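Local atomic coordinates of thiol-activated cytolysin (PDB entry 6NAL), a protein that probably binds membranes as a cholesterol-dependent-cytolysin-like toxin and assembles into large beta-barrel pores that lyse cells. Residues 4-7 with 8-12; 216-219 with 220-224; 225-228 with 229-232. All blocks are in the same frame, centred on the assembly; numbering follows the deposited sequence.

Contact 1. Residues 4-7 with 8-12; sequences RALI and NDKLA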
ATOM      1  N   ARG A   4     -61.821  -3.603 -17.420  1.00 53.29           N
ATOM      2  CA  ARG A   4     -60.455  -3.992 -17.750  1.00 54.99           C
ATOM      3  C   ARG A   4     -59.899  -3.150 -18.875  1.00 56.87           C
ATOM      4  O   ARG A   4     -58.719  -2.787 -18.864  1.00 52.25           O
ATOM      5  CB  ARG A   4     -60.406  -5.450 -18.154  1.00 48.30           C
ATOM      6  CG  ARG A   4     -60.359  -6.375 -16.973  1.00 58.34           C
ATOM      7  CD  ARG A   4     -59.982  -7.773 -17.366  1.00 49.37           C
ATOM      8  NE  ARG A   4     -60.293  -8.673 -16.267  1.00 48.66           N
ATOM      9  CZ  ARG A   4     -60.722  -9.922 -16.413  1.00 60.04           C
ATOM     10  NH1 ARG A   4     -60.916 -10.423 -17.617  1.00 73.76           N
ATOM     11  NH2 ARG A   4     -60.953 -10.672 -15.349  1.00 64.82           N
ATOM     12  N   ALA A   5     -60.735  -2.833 -19.859  1.00 58.54           N
ATOM     13  CA  ALA A   5     -60.274  -2.048 -20.992  1.00 56.79           C
ATOM     14  C   ALA A   5     -59.866  -0.645 -20.572  1.00 59.49           C
ATOM     15  O   ALA A   5     -58.968  -0.059 -21.186  1.00 60.50           O
ATOM     16  CB  ALA A   5     -61.367  -2.012 -22.064  1.00 61.75           C
ATOM     17  N   LEU A   6     -60.488  -0.098 -19.524  1.00 60.44           N
ATOM     18  CA  LEU A   6     -60.054   1.192 -18.982  1.00 53.83           C
ATOM     19  C   LEU A   6     -58.745   1.051 -18.214  1.00 56.07           C
ATOM     20  O   LEU A   6     -57.873   1.930 -18.284  1.00 60.05           O
ATOM     21  CB  LEU A   6     -61.145   1.771 -18.070  1.00 55.94           C
ATOM     22  CG  LEU A   6     -60.790   3.037 -17.269  1.00 60.59           C
ATOM     23  CD1 LEU A   6     -60.511   4.179 -18.242  1.00 53.60           C
ATOM     24  CD2 LEU A   6     -61.889   3.453 -16.248  1.00 61.55           C
ATOM     25  N   ILE A   7     -58.579  -0.056 -17.489  1.00 56.86           N
ATOM     26  CA  ILE A   7     -57.337  -0.283 -16.755  1.00 61.47           C
ATOM     27  C   ILE A   7     -56.178  -0.457 -17.717  1.00 55.10           C
ATOM     28  O   ILE A   7     -55.111   0.118 -17.508  1.00 61.46           O
ATOM     29  CB  ILE A   7     -57.494  -1.478 -15.803  1.00 60.25           C
ATOM     30  CG1 ILE A   7     -58.416  -1.046 -14.651  1.00 48.91           C
ATOM     31  CG2 ILE A   7     -56.157  -1.925 -15.248  1.00 44.38           C
ATOM     32  CD1 ILE A   7     -58.917  -2.189 -13.801  1.00 46.28           C
ATOM     33  N   ASN A   8     -56.373  -1.198 -18.808  1.00 51.39           N
ATOM     34  CA  ASN A   8     -55.307  -1.326 -19.794  1.00 54.20           C
ATOM     35  C   ASN A   8     -54.904   0.031 -20.348  1.00 62.04           C
ATOM     36  O   ASN A   8     -53.717   0.374 -20.379  1.00 62.64           O
ATOM     37  CB  ASN A   8     -55.729  -2.259 -20.909  1.00 56.02           C
ATOM     38  CG  ASN A   8     -55.604  -3.700 -20.498  1.00 66.30           C
ATOM     39  OD1 ASN A   8     -54.692  -4.065 -19.738  1.00 61.96           O
ATOM     40  ND2 ASN A   8     -56.548  -4.531 -20.949  1.00 72.91           N
ATOM     41  N   ASP A   9     -55.872   0.841 -20.758  1.00 60.73           N
ATOM     42  CA  ASP A   9     -55.502   2.109 -21.371  1.00 64.97           C
ATOM     43  C   ASP A   9     -54.795   3.009 -20.371  1.00 55.52           C
ATOM     44  O   ASP A   9     -53.744   3.575 -20.679  1.00 63.72           O
ATOM     45  CB  ASP A   9     -56.727   2.792 -21.966  1.00 67.80           C
ATOM     46  CG  ASP A   9     -57.506   1.873 -22.884  1.00 86.79           C
ATOM     47  OD1 ASP A   9     -56.887   1.069 -23.636  1.00 87.63           O
ATOM     48  OD2 ASP A   9     -58.754   1.942 -22.830  1.00 96.73           O
ATOM     49  N   LYS A  10     -55.327   3.128 -19.153  1.00 55.09           N
ATOM     50  CA  LYS A  10     -54.668   3.980 -18.166  1.00 48.68           C
ATOM     51  C   LYS A  10     -53.292   3.434 -17.764  1.00 59.57           C
ATOM     52  O   LYS A  10     -52.379   4.215 -17.435  1.00 52.27           O
ATOM     53  CB  LYS A  10     -55.586   4.160 -16.955  1.00 49.32           C
ATOM     54  CG  LYS A  10     -56.741   5.178 -17.222  1.00 55.93           C
ATOM     55  CD  LYS A  10     -56.637   6.389 -16.307  1.00 55.51           C
ATOM     56  CE  LYS A  10     -57.462   7.560 -16.851  1.00 63.03           C
ATOM     57  NZ  LYS A  10     -56.649   8.812 -16.973  1.00 81.36           N
ATOM     58  N   LEU A  11     -53.125   2.109 -17.752  1.00 55.91           N
ATOM     59  CA  LEU A  11     -51.816   1.529 -17.475  1.00 58.87           C
ATOM     60  C   LEU A  11     -50.818   1.843 -18.581  1.00 56.93           C
ATOM     61  O   LEU A  11     -49.733   2.373 -18.313  1.00 56.71           O
ATOM     62  CB  LEU A  11     -51.934   0.021 -17.312  1.00 57.20           C
ATOM     63  CG  LEU A  11     -52.224  -0.488 -15.908  1.00 61.42           C
ATOM     64  CD1 LEU A  11     -52.208  -2.004 -16.019  1.00 66.10           C
ATOM     65  CD2 LEU A  11     -51.260   0.036 -14.882  1.00 62.99           C
ATOM     66  N   ALA A  12     -51.162   1.503 -19.831  1.00 51.05           N
ATOM     67  CA  ALA A  12     -50.290   1.773 -20.970  1.00 59.22           C
ATOM     68  C   ALA A  12     -49.935   3.252 -21.084  1.00 61.96           C
ATOM     69  O   ALA A  12     -48.826   3.600 -21.513  1.00 67.86           O
ATOM     70  CB  ALA A  12     -50.952   1.295 -22.262  1.00 54.75           C
TER

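Contact 2. Residues 216-219 with 220-224; sequences TTWE and DLARA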
ATOM      1  N   THR A 216     -63.133  -5.021 -10.730  1.00 53.34           N
ATOM      2  CA  THR A 216     -62.150  -4.013 -10.314  1.00 47.59           C
ATOM      3  C   THR A 216     -62.066  -2.904 -11.357  1.00 42.31           C
ATOM      4  O   THR A 216     -62.150  -3.148 -12.557  1.00 50.37           O
ATOM      5  CB  THR A 216     -60.755  -4.650 -10.122  1.00 50.72           C
ATOM      6  OG1 THR A 216     -60.773  -5.578  -9.031  1.00 53.67           O
ATOM      7  CG2 THR A 216     -59.693  -3.587  -9.811  1.00 49.26           C
ATOM      8  N   THR A 217     -61.894  -1.688 -10.902  1.00 41.56           N
ATOM      9  CA  THR A 217     -61.847  -0.546 -11.806  1.00 54.26           C
ATOM     10  C   THR A 217     -60.545   0.206 -11.591  1.00 48.27           C
ATOM     11  O   THR A 217     -59.851   0.013 -10.589  1.00 41.42           O
ATOM     12  CB  THR A 217     -63.027   0.414 -11.572  1.00 56.09           C
ATOM     13  OG1 THR A 217     -63.049   0.794 -10.195  1.00 52.70           O
ATOM     14  CG2 THR A 217     -64.358  -0.227 -11.923  1.00 51.81           C
ATOM     15  N   TRP A 218     -60.237   1.086 -12.544  1.00 50.79           N
ATOM     16  CA  TRP A 218     -59.078   1.948 -12.405  1.00 44.11           C
ATOM     17  C   TRP A 218     -59.164   2.704 -11.095  1.00 50.38           C
ATOM     18  O   TRP A 218     -58.164   2.865 -10.385  1.00 53.73           O
ATOM     19  CB  TRP A 218     -58.959   2.934 -13.581  1.00 45.07           C
ATOM     20  CG  TRP A 218     -57.744   3.812 -13.388  1.00 48.53           C
ATOM     21  CD1 TRP A 218     -57.728   5.135 -13.071  1.00 49.19           C
ATOM     22  CD2 TRP A 218     -56.376   3.398 -13.434  1.00 46.22           C
ATOM     23  NE1 TRP A 218     -56.433   5.583 -12.940  1.00 48.91           N
ATOM     24  CE2 TRP A 218     -55.585   4.532 -13.149  1.00 53.22           C
ATOM     25  CE3 TRP A 218     -55.740   2.185 -13.697  1.00 50.40           C
ATOM     26  CZ2 TRP A 218     -54.197   4.486 -13.111  1.00 53.13           C
ATOM     27  CZ3 TRP A 218     -54.340   2.151 -13.671  1.00 54.73           C
ATOM     28  CH2 TRP A 218     -53.596   3.293 -13.373  1.00 49.61           C
ATOM     29  N   GLU A 219     -60.368   3.146 -10.737  1.00 54.54           N
ATOM     30  CA  GLU A 219     -60.535   3.959  -9.544  1.00 52.33           C
ATOM     31  C   GLU A 219     -60.174   3.199  -8.273  1.00 46.75           C
ATOM     32  O   GLU A 219     -59.686   3.798  -7.310  1.00 44.87           O
ATOM     33  CB  GLU A 219     -61.970   4.475  -9.482  1.00 53.81           C
ATOM     34  CG  GLU A 219     -62.110   5.653  -8.567  1.00 51.83           C
ATOM     35  CD  GLU A 219     -61.507   6.909  -9.165  1.00 62.16           C
ATOM     36  OE1 GLU A 219     -61.463   7.022 -10.424  1.00 63.11           O
ATOM     37  OE2 GLU A 219     -61.079   7.776  -8.366  1.00 68.20           O
ATOM     38  N   ASP A 220     -60.364   1.883  -8.251  1.00 51.73           N
ATOM     39  CA  ASP A 220     -59.899   1.120  -7.097  1.00 51.04           C
ATOM     40  C   ASP A 220     -58.379   1.121  -6.994  1.00 48.96           C
ATOM     41  O   ASP A 220     -57.840   1.161  -5.888  1.00 42.14           O
ATOM     42  CB  ASP A 220     -60.406  -0.309  -7.169  1.00 51.93           C
ATOM     43  CG  ASP A 220     -61.895  -0.367  -7.182  1.00 58.62           C
ATOM     44  OD1 ASP A 220     -62.494   0.358  -6.350  1.00 57.27           O
ATOM     45  OD2 ASP A 220     -62.444  -1.099  -8.037  1.00 48.27           O
ATOM     46  N   LEU A 221     -57.676   1.026  -8.127  1.00 42.45           N
ATOM     47  CA  LEU A 221     -56.220   1.056  -8.097  1.00 49.08           C
ATOM     48  C   LEU A 221     -55.716   2.407  -7.592  1.00 47.88           C
ATOM     49  O   LEU A 221     -54.862   2.453  -6.703  1.00 44.72           O
ATOM     50  CB  LEU A 221     -55.660   0.762  -9.486  1.00 45.37           C
ATOM     51  CG  LEU A 221     -55.466  -0.692  -9.889  1.00 47.26           C
ATOM     52  CD1 LEU A 221     -56.718  -1.479  -9.995  1.00 43.08           C
ATOM     53  CD2 LEU A 221     -54.785  -0.703 -11.269  1.00 44.63           C
ATOM     54  N   ALA A 222     -56.247   3.522  -8.132  1.00 45.26           N
ATOM     55  CA  ALA A 222     -55.777   4.846  -7.705  1.00 47.38           C
ATOM     56  C   ALA A 222     -55.986   5.066  -6.204  1.00 48.94           C
ATOM     57  O   ALA A 222     -55.121   5.642  -5.517  1.00 41.81           O
ATOM     58  CB  ALA A 222     -56.471   5.956  -8.499  1.00 43.22           C
ATOM     59  N   ARG A 223     -57.116   4.588  -5.674  1.00 44.06           N
ATOM     60  CA  ARG A 223     -57.382   4.692  -4.238  1.00 50.01           C
ATOM     61  C   ARG A 223     -56.375   3.903  -3.410  1.00 50.85           C
ATOM     62  O   ARG A 223     -56.109   4.259  -2.261  1.00 55.01           O
ATOM     63  CB  ARG A 223     -58.784   4.169  -3.924  1.00 46.31           C
ATOM     64  CG  ARG A 223     -59.940   5.085  -4.303  1.00 55.82           C
ATOM     65  CD  ARG A 223     -61.216   4.211  -4.437  1.00 58.70           C
ATOM     66  NE  ARG A 223     -62.310   4.969  -5.006  1.00 71.93           N
ATOM     67  CZ  ARG A 223     -63.445   4.447  -5.469  1.00 71.34           C
ATOM     68  NH1 ARG A 223     -63.661   3.122  -5.446  1.00 65.61           N
ATOM     69  NH2 ARG A 223     -64.374   5.276  -5.952  1.00 62.27           N
ATOM     70  N   ALA A 224     -55.840   2.807  -3.950  1.00 50.55           N
ATOM     71  CA  ALA A 224     -54.858   2.009  -3.233  1.00 58.54           C
ATOM     72  C   ALA A 224     -53.438   2.570  -3.307  1.00 53.39           C
ATOM     73  O   ALA A 224     -52.572   2.072  -2.574  1.00 55.95           O
ATOM     74  CB  ALA A 224     -54.874   0.580  -3.769  1.00 49.52           C
TER

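Contact 3. Residues 225-228 with 229-232; sequences GISE and EHPP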
ATOM      1  N   GLY A 225     -53.180   3.589  -4.146  1.00 48.72           N
ATOM      2  CA  GLY A 225     -51.847   4.173  -4.231  1.00 47.36           C
ATOM      3  C   GLY A 225     -51.259   4.325  -5.626  1.00 45.53           C
ATOM      4  O   GLY A 225     -50.288   5.068  -5.813  1.00 51.55           O
ATOM      5  N   ILE A 226     -51.870   3.680  -6.625  1.00 43.35           N
ATOM      6  CA  ILE A 226     -51.269   3.620  -7.953  1.00 41.64           C
ATOM      7  C   ILE A 226     -51.292   4.988  -8.615  1.00 51.51           C
ATOM      8  O   ILE A 226     -52.278   5.742  -8.515  1.00 42.51           O
ATOM      9  CB  ILE A 226     -51.978   2.578  -8.828  1.00 39.12           C
ATOM     10  CG1 ILE A 226     -51.801   1.215  -8.184  1.00 45.51           C
ATOM     11  CG2 ILE A 226     -51.431   2.626 -10.238  1.00 47.51           C
ATOM     12  CD1 ILE A 226     -50.327   0.785  -8.083  1.00 47.96           C
ATOM     13  N   SER A 227     -50.204   5.297  -9.330  1.00 53.75           N
ATOM     14  CA  SER A 227     -49.967   6.600  -9.949  1.00 54.23           C
ATOM     15  C   SER A 227     -48.609   6.518 -10.642  1.00 55.37           C
ATOM     16  O   SER A 227     -47.905   5.512 -10.508  1.00 51.19           O
ATOM     17  CB  SER A 227     -49.994   7.731  -8.915  1.00 51.27           C
ATOM     18  OG  SER A 227     -48.836   7.710  -8.098  1.00 59.88           O
ATOM     19  N   GLU A 228     -48.199   7.579 -11.333  1.00 56.14           N
ATOM     20  CA  GLU A 228     -46.932   7.531 -12.060  1.00 63.12           C
ATOM     21  C   GLU A 228     -45.730   7.431 -11.135  1.00 50.52           C
ATOM     22  O   GLU A 228     -44.720   6.849 -11.515  1.00 57.65           O
ATOM     23  CB  GLU A 228     -46.795   8.757 -12.946  1.00 70.62           C
ATOM     24  CG  GLU A 228     -47.864   8.796 -14.015  1.00 80.81           C
ATOM     25  CD  GLU A 228     -47.566   9.801 -15.091  1.00 85.08           C
ATOM     26  OE1 GLU A 228     -46.581  10.556 -14.919  1.00 98.45           O
ATOM     27  OE2 GLU A 228     -48.303   9.820 -16.108  1.00 76.50           O
ATOM     28  N   GLU A 229     -45.802   8.005  -9.939  1.00 51.83           N
ATOM     29  CA  GLU A 229     -44.734   7.846  -8.961  1.00 52.96           C
ATOM     30  C   GLU A 229     -44.770   6.492  -8.252  1.00 59.30           C
ATOM     31  O   GLU A 229     -43.782   6.108  -7.619  1.00 50.59           O
ATOM     32  CB  GLU A 229     -44.800   8.955  -7.906  1.00 59.90           C
ATOM     33  CG  GLU A 229     -44.610  10.382  -8.451  1.00 69.78           C
ATOM     34  CD  GLU A 229     -45.811  10.880  -9.272  1.00 88.60           C
ATOM     35  OE1 GLU A 229     -46.901  10.238  -9.206  1.00 85.43           O
ATOM     36  OE2 GLU A 229     -45.661  11.913  -9.985  1.00 90.13           O
ATOM     37  N   HIS A 230     -45.877   5.754  -8.323  1.00 50.14           N
ATOM     38  CA  HIS A 230     -45.985   4.464  -7.647  1.00 45.20           C
ATOM     39  C   HIS A 230     -46.674   3.465  -8.555  1.00 42.28           C
ATOM     40  O   HIS A 230     -47.790   3.025  -8.292  1.00 45.40           O
ATOM     41  CB  HIS A 230     -46.698   4.659  -6.315  1.00 47.26           C
ATOM     42  CG  HIS A 230     -45.981   5.625  -5.431  1.00 46.05           C
ATOM     43  ND1 HIS A 230     -44.862   5.284  -4.701  1.00 47.43           N
ATOM     44  CD2 HIS A 230     -46.193   6.939  -5.201  1.00 52.30           C
ATOM     45  CE1 HIS A 230     -44.443   6.336  -4.023  1.00 52.41           C
ATOM     46  NE2 HIS A 230     -45.242   7.352  -4.305  1.00 60.78           N
ATOM     47  N   PRO A 231     -46.037   3.117  -9.664  1.00 42.40           N
ATOM     48  CA  PRO A 231     -46.631   2.128 -10.597  1.00 38.36           C
ATOM     49  C   PRO A 231     -46.809   0.781  -9.929  1.00 36.21           C
ATOM     50  O   PRO A 231     -46.180   0.525  -8.889  1.00 35.19           O
ATOM     51  CB  PRO A 231     -45.603   2.032 -11.730  1.00 39.62           C
ATOM     52  CG  PRO A 231     -44.310   2.523 -11.112  1.00 42.47           C
ATOM     53  CD  PRO A 231     -44.695   3.552 -10.069  1.00 42.67           C
ATOM     54  N   PRO A 232     -47.683  -0.078 -10.472  1.00 35.36           N
ATOM     55  CA  PRO A 232     -47.933  -1.372  -9.840  1.00 38.70           C
ATOM     56  C   PRO A 232     -46.852  -2.358 -10.219  1.00 34.05           C
ATOM     57  O   PRO A 232     -46.326  -2.340 -11.341  1.00 28.86           O
ATOM     58  CB  PRO A 232     -49.301  -1.791 -10.412  1.00 30.58           C
ATOM     59  CG  PRO A 232     -49.308  -1.172 -11.777  1.00 35.41           C
ATOM     60  CD  PRO A 232     -48.666   0.188 -11.556  1.00 32.63           C
TER

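Contact 1. Residues 4-7 with 8-12
Arg-4 and Asn-8 open a run of successive i to i+4 hydrogen bonds that identifies residues 4-12 as regular alpha-helix, part of the N-terminal helix 2-12. Asn-8 N donates to Arg-4 O at 2.8 Å. The side chains of this pair turn to other partners: the guanidinium of Arg-4 forms a salt bridge with Asp-96 and a hydrogen bond to the carbonyl of Phe-212, while Asn-8 OD1 accepts from the backbone N of Ala-209. Both polar side-chain ends tie this face of the helix to the loops beside it.

The bond at Ala-5 is longer, with Asp-9 N 3.3 Å from Ala-5 O. The carboxylate of Asp-9 comes near the same carbonyl, its OD2 lying 2.6 Å from Ala-5 O; CG of the aspartate stands beside its own backbone N (chi1 -52°), on the side of the preceding turn.

Leu-6 comes next. Its O receives Lys-10 N in a nearly straight bond, 171° at the hydrogen. Leu-6 CD1 and Lys-10 CG are 4.0 Å apart, and the two side chains run alongside each other in the same direction, so the aliphatic root of the lysine continues the apolar strip begun by the leucine. Both also touch Trp-218 of helix 218-224.

Ile-7 ends the first segment on the buried face. Leu-11 N donates to Ile-7 O at 2.8 Å, and the two branched side chains again lie side by side. With chi1 at -72°, CG2 of Ile-7 stands anti to the backbone N and reaches along the helix in the direction of the next turn, where it meets one methyl of the leucine: Ile-7 CG2 to Leu-11 CD1 measures 4.0 Å.

Contact 2. Residues 216-219 with 220-224
Thr-217 and Asp-220 make the tight part of this contact, at the start of helix 218-224. Thr-217 holds the N-cap position, and the aspartate three residues on returns to it: Thr-217 N donates to Asp-220 OD2 at 3.0 Å, reaching the oxygen on its anti side, 29° out of the carboxylate plane. A weak bond from Thr-217 OG1 ends on the same oxygen, which is thus gripped twice. The hydroxyl is placed for this by a chi1 of 54°, which sets it between the backbone N and the carbonyl carbon. Weak bonds from Asp-220 N and Leu-221 N to Thr-217 O complete the first turn, and the next is regular, with Ala-222 N bonded to Trp-218 O at 3.0 Å.

The apolar side is packed at van der Waals distance. Leu-221 sends its two methyls to different partners: Leu-221 CD1 lies 3.7 Å from Thr-216 CG2, while CD2 meets the six-membered ring of Trp-218 at CZ3, 3.8 Å away. Leucine and indole cross at about a right angle.

The solvent side is looser. Glu-219 and Arg-223 are exposed, and what meets the Arg-223 guanidinium is the aliphatic CG of Glu-219, 3.3 Å above one face and offset toward the rim. Their charged groups stay apart, Glu-219 OE2 being 4.5 Å from Arg-223 NE and well out of the guanidinium plane. Arg-223 NH1 instead makes a salt bridge to Asp-220 OD1 (3.1 Å), which would probably help keep that carboxylate negative beside the helix start.

Helix 2-12 packs against the indole, with Leu-11 among its contacts, Thr-216 OG1 is hydrogen-bonded to Asp-94 O, and Leu-221 rests on Phe-212 and on Ile-226, in the loop leading to strand 232-250.

Contact 3. Residues 225-228 with 229-232
Backbone bonds join Ser-227 to His-230. His-230 N donates to Ser-227 O at 3.0 Å in a bent bond, and a weak return bond runs from Ser-227 N to His-230 O. That last oxygen also receives a CA-H...O contact, Ile-226 CA to His-230 O measuring 3.5 Å.

Among polar side chains, Ser-227 OG makes a weak bond to Glu-229 OE1 at 3.4 Å. A chi1 of 73° turns the serine oxygen to this carboxylate and also sets it at the edge of the His-230 ring, near the ring plane. The imidazole has its stronger partner outside the loop: ND1 is hydrogen-bonded to Ala-79 O.

The backbone angles of Glu-228 and Glu-229 make Ser-227 to His-230 a type I beta turn, closed by the His-230 N to Ser-227 O bond. It follows Gly-225, whose positive phi (130°) belongs to the Schellman motif ending helix 218-224, and it bends the chain sharply, the two segments running 114° apart, on the way to strand 232-250.

Apolar packing lies on the buried flank. Ile-226 CD1 approaches Pro-232 CB to 3.6 Å, the two side chains crossing at about a right angle, and Ile-226 CG2 stands 3.9 Å from Pro-232 CD.

The three contacts cluster at one end of the elongated molecule, with centres about 11 Å (1 to 2 and 2 to 3) and about 14 Å (1 to 3) apart. Contact 1 is the N-terminal helix 2-12. Contacts 2 and 3 come some two hundred residues later and run on directly, from helix 218-224 through the loop to strand 232-250 of the large antiparallel sheet. Helix 2-12 packs on both: Ile-7 CD1 is 3.6 Å from Thr-216 O, and Leu-11 CD2 is 3.9 Å from Pro-232 CG. The chain's beginning is thus folded against a connection leading into the central sheet, far from the C-terminal beta-sandwich.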